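Local coordinates for A1 protein (Enterobacteria phage Qbeta, PDB 3RLK) that is the read-through product of the coat protein gene and probably serves as a minor structural component of the phage particle, at residues 76-80 against 81-85; 132-136 against 137-141. One frame throughout, in Å; residues are numbered along the deposited sequence.

Both contacts are local, each made by ten consecutive residues that fold back on themselves inside the read-through domain. Contact 1 (76-85) lies on the surface, in the loop between strands 71-72 and 90-91, and combines two beta turns with aspartate bonds to a backbone N-H and to an arginine, while one leucine turns inward. Contact 2 (132-141) is largely buried and belongs to the main sheet, where it closes the hairpin of strands 129-135 and 140-143 with backbone bonds and aromatic packing. The two share no element; the centres of contact 1 and contact 2 lie about 23 Å apart, and their nearest atoms about 10 Å apart.

Contact 1. Residues 76-80 against 81-85; sequences WRDWD and SRLSY
The Asp78 carboxylate takes the N-H of Leu83 and that of Asp80 the side chain of Arg82, across two successive turns. Leu83 N donates to Asp78 OD1 at 2.9 Å, a fairly straight bond (160°) that meets the oxygen from above the carboxylate plane. With CG trans to the backbone N (chi1 -170°), the Asp78 carboxylate lies beside the N-H groups of residues 82-84, OD1 toward Leu83 and OD2 3.5 Å from Ser84 CB. Arg82 NE meets Asp80 OD2 at 2.8 Å in a salt bridge, with the oxygen in the guanidinium plane although the two flat groups stand nearly perpendicular, at 84°. A bend at chi3 brings the arginine's NE back to the acid, and a water accepting from Arg82 NH2 lies beside the pair. Leu83 CD1 sits over one face of the Trp76 ring, 4.2 Å from Trp76 CG. The backbone bond from Ser81 N to Asp78 O (3.1 Å) closes the first turn, and in the second Ser84 N and OG both donate to Ser81 O.

Farther out, Thr102 also bonds Asp80 OD2, Gly154 O takes Arg82 NH2, and Arg89 O takes Trp76 NE1. Asp98 receives the backbone N-H groups of Arg77 and Asp78. The whole is a pair of consecutive type I beta turns, 78-81 and 81-84, braced by aspartates in a surface loop without helix or strand.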
loop_
_atom_site.group_PDB
_atom_site.type_symbol
_atom_site.label_atom_id
_atom_site.label_comp_id
_atom_site.label_asym_id
_atom_site.label_seq_id
_atom_site.Cartn_x
_atom_site.Cartn_y
_atom_site.Cartn_z
ATOM N N TRP A 76 14.771 2.243 -3.337
ATOM C CA TRP A 76 13.393 1.799 -3.481
ATOM C C TRP A 76 13.341 0.823 -4.659
ATOM O O TRP A 76 14.145 0.975 -5.617
ATOM C CB TRP A 76 12.500 3.001 -3.857
ATOM C CG TRP A 76 12.477 3.997 -2.802
ATOM C CD1 TRP A 76 13.138 5.236 -2.796
ATOM C CD2 TRP A 76 11.728 3.929 -1.609
ATOM N NE1 TRP A 76 12.860 5.888 -1.629
ATOM C CE2 TRP A 76 12.011 5.117 -0.866
ATOM C CE3 TRP A 76 10.872 2.966 -1.058
ATOM C CZ2 TRP A 76 11.416 5.383 0.367
ATOM C CZ3 TRP A 76 10.287 3.216 0.195
ATOM C CH2 TRP A 76 10.570 4.413 0.900
ATOM N N ARG A 77 12.397 -0.143 -4.618
ATOM C CA ARG A 77 12.129 -1.031 -5.760
ATOM C C ARG A 77 11.697 -0.198 -6.983
ATOM O O ARG A 77 12.086 -0.522 -8.076
ATOM C CB ARG A 77 11.050 -2.104 -5.418
ATOM C CG ARG A 77 11.551 -3.279 -4.619
ATOM C CD ARG A 77 12.326 -4.257 -5.484
ATOM N NE ARG A 77 12.559 -5.467 -4.706
ATOM C CZ ARG A 77 13.616 -5.631 -3.919
ATOM N NH1 ARG A 77 14.510 -4.642 -3.844
ATOM N NH2 ARG A 77 13.794 -6.756 -3.214
ATOM N N ASP A 78 10.851 0.830 -6.770
ATOM C CA ASP A 78 10.382 1.741 -7.833
ATOM C C ASP A 78 9.808 0.904 -8.978
ATOM O O ASP A 78 10.167 1.076 -10.108
ATOM C CB ASP A 78 11.542 2.709 -8.265
ATOM C CG ASP A 78 11.042 3.849 -9.188
ATOM O OD1 ASP A 78 9.814 4.181 -9.198
ATOM O OD2 ASP A 78 11.848 4.386 -9.941
ATOM N N TRP A 79 8.887 -0.010 -8.626
ATOM C CA TRP A 79 8.351 -1.027 -9.525
ATOM C C TRP A 79 7.804 -0.433 -10.823
ATOM O O TRP A 79 8.053 -0.979 -11.925
ATOM C CB TRP A 79 7.210 -1.740 -8.776
ATOM C CG TRP A 79 7.546 -2.428 -7.446
ATOM C CD1 TRP A 79 7.402 -1.922 -6.153
ATOM C CD2 TRP A 79 8.118 -3.724 -7.297
ATOM N NE1 TRP A 79 7.781 -2.864 -5.226
ATOM C CE2 TRP A 79 8.236 -3.981 -5.895
ATOM C CE3 TRP A 79 8.517 -4.733 -8.222
ATOM C CZ2 TRP A 79 8.762 -5.210 -5.379
ATOM C CZ3 TRP A 79 9.025 -5.960 -7.721
ATOM C CH2 TRP A 79 9.113 -6.197 -6.293
ATOM N N ASP A 80 7.086 0.696 -10.710
ATOM C CA ASP A 80 6.401 1.335 -11.833
ATOM C C ASP A 80 7.127 2.575 -12.367
ATOM O O ASP A 80 6.538 3.379 -13.125
ATOM C CB ASP A 80 4.921 1.634 -11.450
ATOM C CG ASP A 80 4.791 2.424 -10.175
ATOM O OD1 ASP A 80 5.834 2.948 -9.704
ATOM O OD2 ASP A 80 3.632 2.590 -9.642
ATOM N N SER A 81 8.399 2.748 -11.960
ATOM C CA SER A 81 9.260 3.873 -12.390
ATOM C C SER A 81 8.773 5.280 -12.040
ATOM O O SER A 81 9.248 6.271 -12.597
ATOM C CB SER A 81 9.496 3.770 -13.884
ATOM O OG SER A 81 10.358 2.673 -14.134
ATOM N N ARG A 82 7.847 5.400 -11.102
ATOM C CA ARG A 82 7.328 6.743 -10.779
ATOM C C ARG A 82 8.338 7.658 -10.083
ATOM O O ARG A 82 8.144 8.901 -9.991
ATOM C CB ARG A 82 6.051 6.600 -9.954
ATOM C CG ARG A 82 4.913 5.952 -10.746
ATOM C CD ARG A 82 3.564 6.006 -9.964
ATOM N NE ARG A 82 3.657 5.247 -8.683
ATOM C CZ ARG A 82 3.862 5.762 -7.463
ATOM N NH1 ARG A 82 3.948 7.097 -7.233
ATOM N NH2 ARG A 82 3.983 4.888 -6.421
ATOM N N LEU A 83 9.387 7.027 -9.527
ATOM C CA LEU A 83 10.417 7.748 -8.774
ATOM C C LEU A 83 11.697 7.880 -9.553
ATOM O O LEU A 83 12.688 8.375 -9.033
ATOM C CB LEU A 83 10.711 7.030 -7.448
ATOM C CG LEU A 83 9.466 6.816 -6.583
ATOM C CD1 LEU A 83 9.834 6.004 -5.410
ATOM C CD2 LEU A 83 8.921 8.190 -6.129
ATOM N N SER A 84 11.698 7.425 -10.801
ATOM C CA SER A 84 12.959 7.405 -11.541
ATOM C C SER A 84 13.398 8.739 -12.144
ATOM O O SER A 84 14.492 8.832 -12.649
ATOM C CB SER A 84 12.899 6.336 -12.653
ATOM O OG SER A 84 11.853 6.619 -13.586
ATOM N N TYR A 85 12.540 9.753 -12.093
ATOM C CA TYR A 85 12.731 10.961 -12.880
ATOM C C TYR A 85 13.620 12.004 -12.171
ATOM O O TYR A 85 14.034 12.994 -12.757
ATOM C CB TYR A 85 11.328 11.535 -13.273
ATOM C CG TYR A 85 10.561 12.171 -12.107
ATOM C CD1 TYR A 85 9.800 11.374 -11.200
ATOM C CD2 TYR A 85 10.625 13.521 -11.892
ATOM C CE1 TYR A 85 9.142 11.968 -10.133
ATOM C CE2 TYR A 85 9.888 14.159 -10.825
ATOM C CZ TYR A 85 9.169 13.361 -9.970
ATOM O OH TYR A 85 8.499 13.965 -8.910
HETATM O O HOH W 1 8.899 0.212 -14.075
HETATM O O HOH W 2 4.560 2.109 -7.086
#

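Contact 2. Residues 132-136 against 137-141; sequences FIYLK and SINAY
Tyr134 and Tyr141 form a non-hydrogen-bonded pair near the closed end of a beta hairpin, where strand 129-135 turns back into strand 140-143 within the main sheet. Next to them, Leu135 and Ala140 are a hydrogen-bonded pair: Leu135 N donates to Ala140 O at 2.7 Å, and Ala140 N returns a longer bond to Leu135 O. Asn139 and Ala140 both lie opposite Leu135, which makes a G1 beta bulge with Asn139 in a left-handed backbone conformation. Leu135 O also accepts from Ile138 N, on the other face of its carbonyl plane, and Asn139 N donates to Lys136 O at 3.0 Å.

Tyr134 lies across Tyr141, its CD1 3.5 Å above one face and toward the rim. The ring planes meet at 52°, and Tyr134 CB approaches Tyr141 CE1 to 3.5 Å. With CG opposite the backbone N (chi1 175°), the Tyr134 ring runs toward the turn, where OH comes within 2.4 Å of Asn139 OD1, shorter than a normal hydrogen bond, so the exact geometry is doubtful. On the face carrying Leu135 and Ala140, Leu135 CD1 lies alongside Ile138 CD1 of the turn, 3.9 Å away; both side chains touch Phe63.

The chemistry is thus divided: Leu135 O and Lys136 O take N-H groups of the turn and bulge, Ile138 O turns outward to Arg61, and the leucine and isoleucine side chains pack on an apolar face.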
loop_
_atom_site.group_PDB
_atom_site.type_symbol
_atom_site.label_atom_id
_atom_site.label_comp_id
_atom_site.label_asym_id
_atom_site.label_seq_id
_atom_site.Cartn_x
_atom_site.Cartn_y
_atom_site.Cartn_z
ATOM N N PHE A 132 -9.037 1.467 -4.375
ATOM C CA PHE A 132 -8.649 2.020 -3.086
ATOM C C PHE A 132 -7.949 0.931 -2.264
ATOM O O PHE A 132 -8.518 -0.170 -2.008
ATOM C CB PHE A 132 -9.865 2.495 -2.290
ATOM C CG PHE A 132 -10.532 3.677 -2.859
ATOM C CD1 PHE A 132 -10.359 4.917 -2.287
ATOM C CD2 PHE A 132 -11.321 3.546 -3.976
ATOM C CE1 PHE A 132 -11.058 6.064 -2.831
ATOM C CE2 PHE A 132 -11.998 4.616 -4.532
ATOM C CZ PHE A 132 -11.850 5.881 -3.990
ATOM N N ILE A 133 -6.708 1.203 -1.860
ATOM C CA ILE A 133 -6.002 0.220 -1.018
ATOM C C ILE A 133 -6.479 0.368 0.418
ATOM O O ILE A 133 -6.694 1.513 0.899
ATOM C CB ILE A 133 -4.446 0.449 -1.178
ATOM C CG1 ILE A 133 -3.677 -0.704 -0.533
ATOM C CG2 ILE A 133 -4.028 1.885 -0.753
ATOM C CD1 ILE A 133 -3.889 -2.049 -1.275
ATOM N N TYR A 134 -6.706 -0.755 1.099
ATOM C CA TYR A 134 -7.089 -0.645 2.512
ATOM C C TYR A 134 -5.837 -0.445 3.365
ATOM O O TYR A 134 -4.817 -1.153 3.132
ATOM C CB TYR A 134 -7.863 -1.919 2.963
ATOM C CG TYR A 134 -8.194 -1.918 4.448
ATOM C CD1 TYR A 134 -9.124 -0.988 4.995
ATOM C CD2 TYR A 134 -7.613 -2.850 5.287
ATOM C CE1 TYR A 134 -9.415 -1.002 6.363
ATOM C CE2 TYR A 134 -7.929 -2.891 6.662
ATOM C CZ TYR A 134 -8.838 -1.961 7.188
ATOM O OH TYR A 134 -9.147 -1.975 8.537
ATOM N N LEU A 135 -5.893 0.524 4.297
ATOM C CA LEU A 135 -4.809 0.786 5.246
ATOM C C LEU A 135 -5.272 0.432 6.644
ATOM O O LEU A 135 -5.927 1.215 7.327
ATOM C CB LEU A 135 -4.343 2.255 5.181
ATOM C CG LEU A 135 -4.123 2.896 3.800
ATOM C CD1 LEU A 135 -3.869 4.436 3.825
ATOM C CD2 LEU A 135 -2.900 2.263 3.171
ATOM N N LYS A 136 -4.868 -0.745 7.087
ATOM C CA LYS A 136 -5.281 -1.281 8.404
ATOM C C LYS A 136 -4.842 -0.430 9.546
ATOM O O LYS A 136 -5.622 -0.233 10.481
ATOM C CB LYS A 136 -4.676 -2.682 8.536
ATOM C CG LYS A 136 -4.897 -3.389 9.901
ATOM C CD LYS A 136 -6.391 -3.449 10.298
ATOM C CE LYS A 136 -6.615 -4.496 11.433
ATOM N NZ LYS A 136 -8.085 -4.563 11.844
ATOM N N SER A 137 -3.609 0.101 9.448
ATOM C CA SER A 137 -3.023 1.008 10.443
ATOM C C SER A 137 -3.960 2.130 10.836
ATOM O O SER A 137 -4.024 2.522 12.019
ATOM C CB SER A 137 -1.739 1.620 9.858
ATOM O OG SER A 137 -0.795 0.566 9.757
ATOM N N ILE A 138 -4.686 2.645 9.857
ATOM C CA ILE A 138 -5.657 3.705 10.165
ATOM C C ILE A 138 -7.107 3.320 9.859
ATOM O O ILE A 138 -8.019 4.194 9.923
ATOM C CB ILE A 138 -5.218 5.091 9.469
ATOM C CG1 ILE A 138 -5.183 4.900 7.934
ATOM C CG2 ILE A 138 -3.817 5.544 9.979
ATOM C CD1 ILE A 138 -4.968 6.178 7.101
ATOM N N ASN A 139 -7.353 2.026 9.559
ATOM C CA ASN A 139 -8.664 1.477 9.127
ATOM C C ASN A 139 -9.421 2.416 8.175
ATOM O O ASN A 139 -10.533 2.874 8.477
ATOM C CB ASN A 139 -9.531 1.180 10.383
ATOM C CG ASN A 139 -10.843 0.464 10.063
ATOM O OD1 ASN A 139 -10.886 -0.472 9.271
ATOM N ND2 ASN A 139 -11.917 0.864 10.779
ATOM N N ALA A 140 -8.835 2.667 7.006
ATOM C CA ALA A 140 -9.413 3.593 6.066
ATOM C C ALA A 140 -8.769 3.203 4.748
ATOM O O ALA A 140 -7.747 2.447 4.699
ATOM C CB ALA A 140 -9.127 5.062 6.444
ATOM N N TYR A 141 -9.289 3.802 3.700
ATOM C CA TYR A 141 -8.913 3.442 2.325
ATOM C C TYR A 141 -8.257 4.652 1.669
ATOM O O TYR A 141 -8.582 5.797 1.953
ATOM C CB TYR A 141 -10.163 3.082 1.532
ATOM C CG TYR A 141 -10.705 1.764 1.883
ATOM C CD1 TYR A 141 -10.289 0.617 1.185
ATOM C CD2 TYR A 141 -11.593 1.637 2.934
ATOM C CE1 TYR A 141 -10.800 -0.702 1.574
ATOM C CE2 TYR A 141 -12.123 0.371 3.309
ATOM C CZ TYR A 141 -11.726 -0.765 2.625
ATOM O OH TYR A 141 -12.262 -1.978 3.026
#